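Peptide methionine sulfoxide reductase MsrA (Treponema denticola ATCC 35405, PDB 5FA9) probably repairs oxidised proteins by reducing methionine sulfoxide back to methionine, with fused MsrA and MsrB parts acting on the S and R forms of the sulfoxide. Local coordinates at residues B[222-227]-B[235-240]; B[209-212]-B[217-220]; B[244-249]-B[282-287]; B[259-262]-B[267-270]; B[294-299]-B[310-315]. The protein carries 2 engineered substitutions. All coordinates share one frame; numbering follows the deposited sequence.

Followed from the N terminus, all five contacts fall in the C-terminal half of the chain. Interaction 2 comes first, closing the tight hairpin 208-212/218-221 of a three-stranded antiparallel sheet. Interaction 1 then closes a short loop and adds strand 225-226 to the rim of a six-stranded antiparallel sheet. Interaction 3 closes a longer loop, 244-249 to 282-287, within which interaction 4 forms the hairpin 256-261/267-272. Interaction 5 is last, folding the helical turns after strand 291-295 together. No contact crosses another. The two sheets meet where Phe220 packs on Ile286 and Leu244, while Ile209 joins interaction 2 to Val311 and Met299 of interaction 5.

Interaction 1 of 5, residues B[222-227]-B[235-240]; sequences SLNKYD and FTKAIT
Lys225 and Phe235 face each other as a non-hydrogen-bonded antiparallel pair, with their side chains on the same face of the sheet. The lysine chain runs obliquely past the phenyl ring: its CB lies 3.6 Å from Phe235 CE2, and CG and CD follow on toward CZ. A chi1 of -168° swings the methylenes onto the ring, and the ammonium passes beyond it to the carbonyls of Tyr201 and Phe204, a task that suits a long amphipathic residue. Tyr210 meets the Phe235 ring edge-to-face and Phe220 stacks on it.

Asn224 crosses Thr236 at about a right angle, CB to OG1 3.5 Å, and its flat amide suits the Lys237 methylenes it lies against, CG to CG 3.6 Å. Lys237 is bent twice near its end, which lets NZ reach the carbonyl of the next residue, Ala238 O, at 2.6 Å. The carbonyl Asn224 O accepts Thr236 N at 2.9 Å and also a CA-H contact from Phe235. The threonine methyl offers Tyr226 an apolar surface, CG2 to CD1 3.7 Å. A water beside Asn224 ND2 donates to Lys237 O at 2.8 Å.

Leu223, Asn224, Thr236 and Lys237 line a pocket holding dithiothreitol, probably from the crystallisation liquor, beside the short outermost strand 225-226 of the six-stranded antiparallel sheet in the SelR (MsrB) domain.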
# COMPACT_ATOMS: atom_id res chain seq x y z
N SER B 222 -0.49 22.31 -10.52
CA SER B 222 -1.82 22.82 -10.21
C SER B 222 -2.75 21.70 -9.75
O SER B 222 -3.73 21.94 -9.05
CB SER B 222 -2.43 23.53 -11.41
OG SER B 222 -2.52 22.66 -12.53
N LEU B 223 -2.42 20.47 -10.14
CA LEU B 223 -3.22 19.30 -9.79
C LEU B 223 -3.16 19.01 -8.29
O LEU B 223 -4.07 18.42 -7.72
CB LEU B 223 -2.75 18.08 -10.57
CG LEU B 223 -3.56 16.79 -10.43
CD1 LEU B 223 -4.99 16.99 -10.91
CD2 LEU B 223 -2.89 15.64 -11.16
N ASN B 224 -2.08 19.45 -7.65
CA ASN B 224 -1.87 19.19 -6.23
C ASN B 224 -2.20 20.40 -5.37
O ASN B 224 -2.02 20.37 -4.15
CB ASN B 224 -0.42 18.76 -5.99
CG ASN B 224 -0.02 17.56 -6.83
OD1 ASN B 224 -0.70 16.54 -6.82
ND2 ASN B 224 1.07 17.69 -7.56
N LYS B 225 -2.70 21.45 -6.00
CA LYS B 225 -3.02 22.69 -5.31
C LYS B 225 -4.43 22.66 -4.72
O LYS B 225 -5.35 22.13 -5.33
CB LYS B 225 -2.88 23.88 -6.26
CG LYS B 225 -2.90 25.24 -5.59
CD LYS B 225 -2.57 26.33 -6.59
CE LYS B 225 -2.38 27.67 -5.90
NZ LYS B 225 -3.63 28.17 -5.26
N TYR B 226 -4.58 23.23 -3.53
CA TYR B 226 -5.89 23.29 -2.88
C TYR B 226 -5.97 24.49 -1.93
O TYR B 226 -4.96 25.12 -1.62
CB TYR B 226 -6.17 22.00 -2.11
CG TYR B 226 -5.44 21.88 -0.79
CD1 TYR B 226 -4.09 21.56 -0.75
CD2 TYR B 226 -6.10 22.10 0.41
CE1 TYR B 226 -3.42 21.45 0.46
CE2 TYR B 226 -5.44 22.00 1.62
CZ TYR B 226 -4.10 21.67 1.64
OH TYR B 226 -3.45 21.57 2.84
N ASP B 227 -7.18 24.80 -1.48
CA ASP B 227 -7.40 25.94 -0.60
C ASP B 227 -7.35 25.51 0.87
O ASP B 227 -8.27 24.88 1.37
CB ASP B 227 -8.75 26.61 -0.90
CG ASP B 227 -8.85 28.02 -0.34
OD1 ASP B 227 -8.26 28.29 0.72
OD2 ASP B 227 -9.52 28.86 -0.97
N PHE B 235 -0.08 23.14 -1.33
CA PHE B 235 0.01 21.96 -2.18
C PHE B 235 0.09 20.69 -1.33
O PHE B 235 0.53 20.73 -0.18
CB PHE B 235 1.23 22.06 -3.10
CG PHE B 235 1.22 23.28 -3.98
CD1 PHE B 235 1.80 24.46 -3.55
CD2 PHE B 235 0.65 23.24 -5.24
CE1 PHE B 235 1.79 25.58 -4.35
CE2 PHE B 235 0.65 24.35 -6.05
CZ PHE B 235 1.22 25.53 -5.61
N THR B 236 -0.34 19.57 -1.90
CA THR B 236 -0.35 18.30 -1.19
C THR B 236 0.96 17.54 -1.37
O THR B 236 1.28 16.64 -0.60
CB THR B 236 -1.51 17.41 -1.64
OG1 THR B 236 -1.33 17.05 -3.02
CG2 THR B 236 -2.84 18.14 -1.48
N LYS B 237 1.72 17.91 -2.40
CA LYS B 237 3.00 17.28 -2.69
C LYS B 237 3.82 18.11 -3.66
O LYS B 237 3.32 19.07 -4.25
CB LYS B 237 2.79 15.87 -3.27
CG LYS B 237 2.30 15.86 -4.71
CD LYS B 237 2.02 14.45 -5.19
CE LYS B 237 3.29 13.61 -5.21
NZ LYS B 237 4.30 14.15 -6.15
N ALA B 238 5.09 17.74 -3.82
CA ALA B 238 5.95 18.37 -4.82
C ALA B 238 5.69 17.73 -6.18
O ALA B 238 5.16 16.63 -6.26
CB ALA B 238 7.41 18.23 -4.43
N ILE B 239 6.06 18.44 -7.25
CA ILE B 239 5.83 17.93 -8.59
C ILE B 239 6.72 16.72 -8.86
O ILE B 239 6.32 15.78 -9.56
CB ILE B 239 6.05 19.03 -9.66
CG1 ILE B 239 5.58 18.55 -11.04
CG2 ILE B 239 7.51 19.48 -9.71
CD1 ILE B 239 5.56 19.64 -12.09
N THR B 240 7.93 16.73 -8.30
CA THR B 240 8.85 15.60 -8.37
C THR B 240 9.55 15.41 -7.03
O THR B 240 9.46 16.27 -6.15
CB THR B 240 9.92 15.78 -9.48
OG1 THR B 240 10.74 16.91 -9.17
CG2 THR B 240 9.28 15.97 -10.85
O HOH W 1 2.93 19.22 -7.05

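Interaction 2 of 5, residues B[209-212]-B[217-220]; sequences IYVD and KPLF
The carbonyl oxygen of Tyr210 is gripped twice, by Leu219 N at 2.9 Å and by Phe220 N at 3.2 Å. The first donor arrives almost end-on to the carbonyl, the second in its plane on a lone pair, and both bonds are nearly straight. Two successive amides can share one acceptor because Leu219 keeps an extended phi (-121°) but turns psi to -40°, as the first position of a classic bulge does, which puts an extra residue opposite Tyr210. The same pair is completed by Tyr210 N, which gives a very straight bond to Phe220 O at 2.7 Å; past the bulge, Asp212 N reaches Lys217 O at 2.8 Å from above the carbonyl plane.

Side chains fill both faces. Tyr210 and Phe220 lie on one, touching through their CB atoms before the rings diverge; the aromatic residues suit this buried side. The other face carries Val211 and Pro218. Val211 CG2 rests 3.5 Å from Pro218 N, and Ile209 runs alongside the proline ring with CD1 4.0 Å from Pro218 CG. Proline, lacking an amide hydrogen, fits a non-hydrogen-bonded pair at no cost. Leu219 crosses Asp212 obliquely, its CD1 3.7 Å from Asp212 CB, while the carboxylate bonds to Thr214 OG1. Lys217 leaves the partner strand at CB, and its ammonium is bound by Gln242 O, Thr263 OG1 and, as a salt bridge, Glu165.

The whole is a two-stranded antiparallel hairpin, 208-212/218-221, interrupted by a classic beta bulge at Leu219 and Phe220.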
# COMPACT_ATOMS: atom_id res chain seq x y z
N ILE B 209 1.97 24.60 -14.19
CA ILE B 209 2.96 24.30 -13.16
C ILE B 209 3.45 25.57 -12.46
O ILE B 209 3.41 26.66 -13.03
CB ILE B 209 4.18 23.56 -13.75
CG1 ILE B 209 4.82 24.37 -14.87
CG2 ILE B 209 3.77 22.19 -14.26
CD1 ILE B 209 6.10 23.77 -15.41
N TYR B 210 3.91 25.41 -11.23
CA TYR B 210 4.51 26.51 -10.49
C TYR B 210 6.02 26.32 -10.45
O TYR B 210 6.51 25.29 -9.99
CB TYR B 210 3.92 26.61 -9.08
CG TYR B 210 2.45 26.98 -9.09
CD1 TYR B 210 1.47 26.01 -9.22
CD2 TYR B 210 2.06 28.31 -8.97
CE1 TYR B 210 0.13 26.35 -9.23
CE2 TYR B 210 0.72 28.66 -8.97
CZ TYR B 210 -0.24 27.68 -9.11
OH TYR B 210 -1.57 28.02 -9.12
N VAL B 211 6.73 27.32 -10.94
CA VAL B 211 8.16 27.21 -11.15
C VAL B 211 8.96 28.08 -10.17
O VAL B 211 8.46 29.10 -9.69
CB VAL B 211 8.49 27.60 -12.63
CG1 VAL B 211 9.50 28.73 -12.72
CG2 VAL B 211 8.93 26.38 -13.42
N ASP B 212 10.18 27.66 -9.87
CA ASP B 212 11.09 28.45 -9.04
C ASP B 212 11.36 29.79 -9.71
O ASP B 212 11.87 29.84 -10.83
CB ASP B 212 12.39 27.70 -8.79
CG ASP B 212 13.24 28.33 -7.69
OD1 ASP B 212 13.06 29.52 -7.38
OD2 ASP B 212 14.10 27.61 -7.13
N LYS B 217 13.07 26.13 -12.43
CA LYS B 217 12.79 24.71 -12.25
C LYS B 217 11.41 24.48 -11.64
O LYS B 217 11.06 25.12 -10.65
CB LYS B 217 13.87 24.06 -11.37
CG LYS B 217 13.67 22.58 -11.12
CD LYS B 217 14.87 21.97 -10.42
CE LYS B 217 14.55 20.59 -9.86
NZ LYS B 217 15.70 20.01 -9.13
N PRO B 218 10.62 23.57 -12.23
CA PRO B 218 9.28 23.23 -11.74
C PRO B 218 9.30 22.72 -10.30
O PRO B 218 10.15 21.89 -9.95
CB PRO B 218 8.83 22.12 -12.70
CG PRO B 218 9.59 22.38 -13.95
CD PRO B 218 10.94 22.87 -13.49
N LEU B 219 8.38 23.20 -9.48
CA LEU B 219 8.33 22.83 -8.07
C LEU B 219 6.99 22.19 -7.69
O LEU B 219 6.95 21.23 -6.92
CB LEU B 219 8.60 24.04 -7.18
CG LEU B 219 9.94 24.74 -7.37
CD1 LEU B 219 10.01 25.99 -6.51
CD2 LEU B 219 11.09 23.79 -7.04
N PHE B 220 5.90 22.74 -8.22
CA PHE B 220 4.57 22.24 -7.89
C PHE B 220 3.65 22.21 -9.10
O PHE B 220 3.84 22.95 -10.07
CB PHE B 220 3.95 23.10 -6.78
CG PHE B 220 4.73 23.08 -5.50
CD1 PHE B 220 4.55 22.07 -4.57
CD2 PHE B 220 5.64 24.09 -5.21
CE1 PHE B 220 5.26 22.05 -3.39
CE2 PHE B 220 6.36 24.08 -4.03
CZ PHE B 220 6.17 23.06 -3.12

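Interaction 3 of 5, residues B[244-249]-B[282-287]; sequences LQYLED and LRYSIN. Engineered in segment 282-287: Ser285 (natural residue Cys).
Tyr246 (chi1 -54°) and Tyr284 (chi1 -72°) both set CG beside the backbone N and anti to the carbonyl carbon, and from these positions their rings converge until the hydroxyls meet. They belong to one antiparallel sheet of the SelR domain but not to neighbouring strands: 256-261 and 267-272 run between edge strand 244-249 and strand 283-286. No backbone bond joins the two segments, and even the nearest CA atoms, those of Leu244 and Tyr284, are 10.7 Å apart. The long tyrosines span the gap over the intervening strands, and the residue is well suited to this, with a broad apolar ring and a polar tip.

Leu244 supplies the apolar part of the contact. Its CD1 comes obliquely to the Tyr284 ring, 3.6 Å from CE2, and the same leucine packs on Val259, Leu268 and Phe220, as befits a branched aliphatic residue in the core. The two tyrosines cross at about a right angle, with Tyr246 CE2 3.7 Å from Tyr284 CE2. Tyr246 is the exposed partner, Tyr284 the buried one. The Tyr246 oxygen lies in the plane of the Tyr284 ring, at its edge, where OH meets OH in a 2.6 Å hydrogen bond that either could donate.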
# COMPACT_ATOMS: atom_id res chain seq x y z
N LEU B 244 12.38 19.50 -4.06
CA LEU B 244 12.49 20.14 -2.75
C LEU B 244 13.54 19.51 -1.84
O LEU B 244 13.92 18.35 -2.00
CB LEU B 244 11.14 20.11 -2.04
CG LEU B 244 9.94 20.63 -2.83
CD1 LEU B 244 8.69 20.62 -1.97
CD2 LEU B 244 10.21 22.03 -3.37
N GLN B 245 14.00 20.31 -0.88
CA GLN B 245 14.81 19.82 0.23
C GLN B 245 14.19 20.30 1.53
O GLN B 245 13.59 21.38 1.58
CB GLN B 245 16.26 20.31 0.12
CG GLN B 245 17.18 19.35 -0.63
CD GLN B 245 18.58 19.91 -0.81
OE1 GLN B 245 18.87 21.03 -0.39
NE2 GLN B 245 19.46 19.12 -1.42
N TYR B 246 14.33 19.51 2.59
CA TYR B 246 13.67 19.83 3.85
C TYR B 246 14.68 20.16 4.94
O TYR B 246 15.71 19.50 5.06
CB TYR B 246 12.78 18.66 4.29
CG TYR B 246 11.78 18.22 3.24
CD1 TYR B 246 12.12 17.25 2.30
CD2 TYR B 246 10.52 18.78 3.17
CE1 TYR B 246 11.22 16.84 1.34
CE2 TYR B 246 9.61 18.38 2.21
CZ TYR B 246 9.97 17.41 1.29
OH TYR B 246 9.07 17.01 0.33
N LEU B 247 14.37 21.18 5.73
CA LEU B 247 15.26 21.61 6.80
C LEU B 247 14.51 21.82 8.11
O LEU B 247 13.44 22.42 8.14
CB LEU B 247 15.99 22.90 6.41
CG LEU B 247 16.97 22.82 5.25
CD1 LEU B 247 17.53 24.20 4.93
CD2 LEU B 247 18.10 21.85 5.56
N GLU B 248 15.09 21.30 9.19
CA GLU B 248 14.63 21.58 10.54
C GLU B 248 14.61 23.08 10.78
O GLU B 248 15.60 23.76 10.53
CB GLU B 248 15.53 20.89 11.56
CG GLU B 248 16.28 19.68 11.03
CD GLU B 248 17.56 20.05 10.30
OE1 GLU B 248 17.85 21.26 10.18
OE2 GLU B 248 18.28 19.13 9.85
N ASP B 249 13.48 23.60 11.25
CA ASP B 249 13.37 25.04 11.50
C ASP B 249 12.62 25.33 12.80
O ASP B 249 11.42 25.09 12.90
CB ASP B 249 12.67 25.72 10.32
CG ASP B 249 12.52 27.22 10.53
OD1 ASP B 249 13.53 27.87 10.87
OD2 ASP B 249 11.40 27.74 10.35
N LEU B 282 -0.28 15.90 3.80
CA LEU B 282 0.77 16.92 3.79
C LEU B 282 0.24 18.26 3.27
O LEU B 282 -0.47 18.31 2.27
CB LEU B 282 1.96 16.47 2.94
CG LEU B 282 2.68 15.20 3.39
CD1 LEU B 282 3.59 14.68 2.28
CD2 LEU B 282 3.48 15.47 4.66
N ARG B 283 0.61 19.34 3.96
CA ARG B 283 0.29 20.68 3.49
C ARG B 283 1.55 21.48 3.23
O ARG B 283 2.23 21.91 4.17
CB ARG B 283 -0.60 21.41 4.50
CG ARG B 283 -0.86 22.87 4.15
CD ARG B 283 -1.91 23.49 5.06
NE ARG B 283 -1.46 23.55 6.45
CZ ARG B 283 -1.03 24.66 7.05
NH1 ARG B 283 -0.99 25.81 6.38
NH2 ARG B 283 -0.65 24.62 8.32
N TYR B 284 1.88 21.68 1.96
CA TYR B 284 3.01 22.50 1.58
C TYR B 284 2.59 23.96 1.47
O TYR B 284 1.97 24.36 0.49
CB TYR B 284 3.62 22.02 0.26
CG TYR B 284 4.38 20.72 0.37
CD1 TYR B 284 3.72 19.50 0.35
CD2 TYR B 284 5.76 20.71 0.49
CE1 TYR B 284 4.41 18.31 0.44
CE2 TYR B 284 6.46 19.52 0.58
CZ TYR B 284 5.78 18.32 0.56
OH TYR B 284 6.48 17.14 0.66
N SER B 285 2.92 24.75 2.49
CA SER B 285 2.60 26.17 2.49
C SER B 285 3.73 26.95 1.84
O SER B 285 4.82 27.07 2.40
CB SER B 285 2.34 26.67 3.92
OG SER B 285 1.71 27.93 3.91
N ILE B 286 3.46 27.48 0.65
CA ILE B 286 4.50 28.12 -0.15
C ILE B 286 4.14 29.57 -0.48
O ILE B 286 3.02 29.85 -0.89
CB ILE B 286 4.75 27.35 -1.46
CG1 ILE B 286 4.99 25.86 -1.17
CG2 ILE B 286 5.92 27.94 -2.23
CD1 ILE B 286 6.22 25.60 -0.32
N ASN B 287 5.10 30.47 -0.31
CA ASN B 287 4.92 31.86 -0.69
C ASN B 287 4.76 31.99 -2.21
O ASN B 287 5.56 31.46 -2.97
CB ASN B 287 6.10 32.71 -0.22
CG ASN B 287 6.26 32.69 1.29
OD1 ASN B 287 5.56 33.40 2.01
ND2 ASN B 287 7.20 31.88 1.77

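Interaction 4 of 5, residues B[259-262]-B[267-270]; sequences VVSK and HLGH
Val259 O lies obliquely off the His267 ring, 4.2 Å from ND1. One face of the ring carries the backbone amide of its own strand, Gly269 N, 3.6 Å above the plane and offset toward the rim; ND1 is hydrogen-bonded to Glu258 OE2, which fixes the turn of the ring. The first torsion of His267, 170°, places the imidazole over the Leu268-Gly269 peptide.

Val259 N bonds to Gly269 O at 2.7 Å, coming from well above the carbonyl plane. Val259 O in turn accepts Leu268 N at 3.0 Å, almost in line with the carbonyl, and Gly269 N more weakly. Two consecutive residues thus oppose one, a classic beta bulge in the hairpin of strands 256-261 and 267-272. Leu268, in its first position, has psi turned to -43°. Gly269 follows with phi 161°, where a beta carbon would press on the carbonyl oxygen of Leu268, so glycine fits.

The bulge turns Leu268 toward the partner strand. Its CD1 reaches Val259 CG1 at 4.1 Å, the two side chains crossing at about a right angle, and Ser261 OG at 3.4 Å. That hydroxyl is small enough to sit beside the leucine methyls while bonding to Asp212 OD2. Val259 also sends CG2 to within 3.7 Å of His270 C. Leu268 O receives Asn287 ND2. On the side of the sheet shared by Val260 and His267, Val260 CG1 rests against His267 CA.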
# COMPACT_ATOMS: atom_id res chain seq x y z
N VAL B 259 10.80 24.38 3.80
CA VAL B 259 10.87 23.88 2.44
C VAL B 259 11.75 24.77 1.57
O VAL B 259 11.50 25.97 1.45
CB VAL B 259 9.47 23.77 1.80
CG1 VAL B 259 9.58 23.30 0.36
CG2 VAL B 259 8.59 22.84 2.61
N VAL B 260 12.78 24.18 0.97
CA VAL B 260 13.69 24.92 0.11
C VAL B 260 13.91 24.19 -1.21
O VAL B 260 13.85 22.97 -1.27
CB VAL B 260 15.06 25.16 0.79
CG1 VAL B 260 14.91 26.03 2.03
CG2 VAL B 260 15.72 23.83 1.15
N SER B 261 14.14 24.96 -2.27
CA SER B 261 14.42 24.39 -3.58
C SER B 261 15.73 23.61 -3.54
O SER B 261 16.74 24.12 -3.04
CB SER B 261 14.49 25.48 -4.65
OG SER B 261 13.25 26.16 -4.77
N LYS B 262 15.72 22.38 -4.04
CA LYS B 262 16.92 21.56 -4.01
C LYS B 262 18.00 22.13 -4.92
O LYS B 262 19.18 22.12 -4.58
CB LYS B 262 16.60 20.12 -4.42
CG LYS B 262 17.81 19.20 -4.36
CD LYS B 262 17.44 17.75 -4.54
CE LYS B 262 18.66 16.86 -4.31
NZ LYS B 262 18.27 15.49 -3.87
N HIS B 267 14.44 29.88 -0.31
CA HIS B 267 13.37 29.60 0.65
C HIS B 267 12.01 29.65 -0.04
O HIS B 267 11.71 30.59 -0.77
CB HIS B 267 13.42 30.59 1.81
CG HIS B 267 12.22 30.52 2.71
ND1 HIS B 267 12.03 29.51 3.62
CD2 HIS B 267 11.15 31.35 2.83
CE1 HIS B 267 10.90 29.71 4.27
NE2 HIS B 267 10.34 30.82 3.81
N LEU B 268 11.19 28.63 0.21
CA LEU B 268 9.87 28.55 -0.41
C LEU B 268 8.76 28.69 0.63
O LEU B 268 7.77 29.39 0.39
CB LEU B 268 9.72 27.22 -1.16
CG LEU B 268 10.79 26.94 -2.21
CD1 LEU B 268 10.55 25.59 -2.86
CD2 LEU B 268 10.83 28.05 -3.26
N GLY B 269 8.94 28.04 1.77
CA GLY B 269 7.95 28.09 2.83
C GLY B 269 8.12 26.95 3.82
O GLY B 269 9.24 26.57 4.15
N HIS B 270 7.00 26.41 4.29
CA HIS B 270 7.03 25.32 5.26
C HIS B 270 6.06 24.21 4.88
O HIS B 270 5.08 24.44 4.17
CB HIS B 270 6.70 25.84 6.66
CG HIS B 270 7.55 26.99 7.09
ND1 HIS B 270 7.31 28.29 6.69
CD2 HIS B 270 8.64 27.04 7.89
CE1 HIS B 270 8.21 29.09 7.22
NE2 HIS B 270 9.04 28.36 7.95

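Interaction 5 of 5, residues B[294-299]-B[310-315]; sequences IPYDKM and YVKPTG
Lys312 lays its methylenes over one face of the Tyr296 ring. Lys312 CD is 3.5 Å from Tyr296 CZ, a CH-pi contact offset toward the rim of the ring, and CE continues across toward CD2. Beyond it the chain bends at chi4 (-75°), where NZ forms a salt bridge with Glu207. Lys312 NZ is 5.2 Å from the centroid of the Tyr296 ring, so a cation-pi attraction is at most weak. A long, flexible lysine can shield the tyrosine and still deliver its ammonium to an acidic partner.

Apolar contacts complete the join. Val311 CG1 approaches the same ring obliquely, 3.6 Å from Tyr296 CD1, while its other methyl, CG2, meets Met299 SD tip to tip at 3.8 Å. A chi1 of -177° splits the Val311 methyls between tyrosine and methionine, a use well matched to a beta-branched residue.

No hydrogen bond crosses between the segments. Within 310-315, Gly315 N bonds to Lys312 O at 3.0 Å, closing a type I turn.

Helical turn 296-299, following strand 291-295, thus packs against the end of helix 308-311; Met299 and Val311 both also touch Ile209 of strand 208-212, and Thr314 reaches helix 104-115.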
# COMPACT_ATOMS: atom_id res chain seq x y z
N ILE B 294 3.11 28.94 -14.82
CA ILE B 294 3.18 28.72 -16.25
C ILE B 294 1.99 27.89 -16.72
O ILE B 294 1.89 26.70 -16.41
CB ILE B 294 4.48 28.00 -16.65
CG1 ILE B 294 5.69 28.79 -16.15
CG2 ILE B 294 4.55 27.81 -18.16
CD1 ILE B 294 7.01 28.27 -16.64
N PRO B 295 1.06 28.53 -17.46
CA PRO B 295 -0.16 27.88 -17.96
C PRO B 295 0.14 26.62 -18.77
O PRO B 295 1.16 26.56 -19.46
CB PRO B 295 -0.80 28.96 -18.84
CG PRO B 295 -0.26 30.24 -18.31
CD PRO B 295 1.14 29.94 -17.87
N TYR B 296 -0.75 25.63 -18.68
CA TYR B 296 -0.59 24.37 -19.39
C TYR B 296 -0.43 24.57 -20.90
O TYR B 296 0.37 23.89 -21.55
CB TYR B 296 -1.78 23.45 -19.11
CG TYR B 296 -1.68 22.08 -19.75
CD1 TYR B 296 -0.95 21.07 -19.15
CD2 TYR B 296 -2.32 21.80 -20.95
CE1 TYR B 296 -0.85 19.82 -19.73
CE2 TYR B 296 -2.24 20.55 -21.53
CZ TYR B 296 -1.50 19.56 -20.92
OH TYR B 296 -1.41 18.32 -21.49
N ASP B 297 -1.20 25.51 -21.45
CA ASP B 297 -1.17 25.80 -22.88
C ASP B 297 0.19 26.34 -23.33
O ASP B 297 0.58 26.15 -24.49
CB ASP B 297 -2.26 26.80 -23.24
CG ASP B 297 -3.66 26.22 -23.09
OD1 ASP B 297 -3.78 24.99 -22.96
OD2 ASP B 297 -4.63 27.00 -23.11
N LYS B 298 0.90 27.01 -22.43
CA LYS B 298 2.16 27.64 -22.77
C LYS B 298 3.37 26.85 -22.28
O LYS B 298 4.52 27.24 -22.53
CB LYS B 298 2.21 29.06 -22.19
CG LYS B 298 0.94 29.86 -22.42
CD LYS B 298 1.19 31.35 -22.37
CE LYS B 298 -0.09 32.14 -22.59
NZ LYS B 298 -1.18 31.69 -21.68
N MET B 299 3.12 25.74 -21.60
CA MET B 299 4.18 24.91 -21.04
C MET B 299 5.12 24.36 -22.11
O MET B 299 6.34 24.43 -21.97
CB MET B 299 3.59 23.76 -20.23
CG MET B 299 3.18 24.14 -18.82
SD MET B 299 2.56 22.74 -17.87
CE MET B 299 3.98 21.64 -17.92
N TYR B 310 2.25 15.78 -15.26
CA TYR B 310 2.07 16.16 -13.86
C TYR B 310 0.86 17.08 -13.69
O TYR B 310 0.30 17.19 -12.60
CB TYR B 310 3.33 16.82 -13.31
CG TYR B 310 4.53 15.90 -13.26
CD1 TYR B 310 4.58 14.85 -12.35
CD2 TYR B 310 5.60 16.07 -14.13
CE1 TYR B 310 5.67 14.00 -12.31
CE2 TYR B 310 6.69 15.23 -14.09
CZ TYR B 310 6.72 14.19 -13.18
OH TYR B 310 7.81 13.35 -13.14
N VAL B 311 0.47 17.74 -14.78
CA VAL B 311 -0.71 18.59 -14.77
C VAL B 311 -1.94 17.80 -15.21
O VAL B 311 -2.99 17.86 -14.57
CB VAL B 311 -0.54 19.81 -15.70
CG1 VAL B 311 -1.76 20.71 -15.62
CG2 VAL B 311 0.72 20.58 -15.34
N LYS B 312 -1.79 17.05 -16.30
CA LYS B 312 -2.87 16.22 -16.81
C LYS B 312 -2.43 14.77 -16.96
O LYS B 312 -1.99 14.36 -18.04
CB LYS B 312 -3.37 16.76 -18.16
CG LYS B 312 -4.02 18.13 -18.09
CD LYS B 312 -4.50 18.57 -19.47
CE LYS B 312 -5.16 19.93 -19.42
NZ LYS B 312 -6.52 19.86 -18.83
N PRO B 313 -2.55 13.99 -15.88
CA PRO B 313 -2.16 12.57 -15.85
C PRO B 313 -2.92 11.72 -16.88
O PRO B 313 -2.40 10.71 -17.34
CB PRO B 313 -2.51 12.13 -14.43
CG PRO B 313 -3.48 13.15 -13.93
CD PRO B 313 -3.09 14.43 -14.59
N THR B 314 -4.13 12.15 -17.22
CA THR B 314 -4.93 11.45 -18.22
C THR B 314 -5.24 12.36 -19.39
O THR B 314 -6.22 12.16 -20.11
CB THR B 314 -6.25 10.92 -17.62
OG1 THR B 314 -7.00 12.02 -17.07
CG2 THR B 314 -5.97 9.91 -16.52
N GLY B 315 -4.39 13.37 -19.59
CA GLY B 315 -4.56 14.32 -20.67
C GLY B 315 -4.45 13.73 -22.06
O GLY B 315 -3.95 12.61 -22.24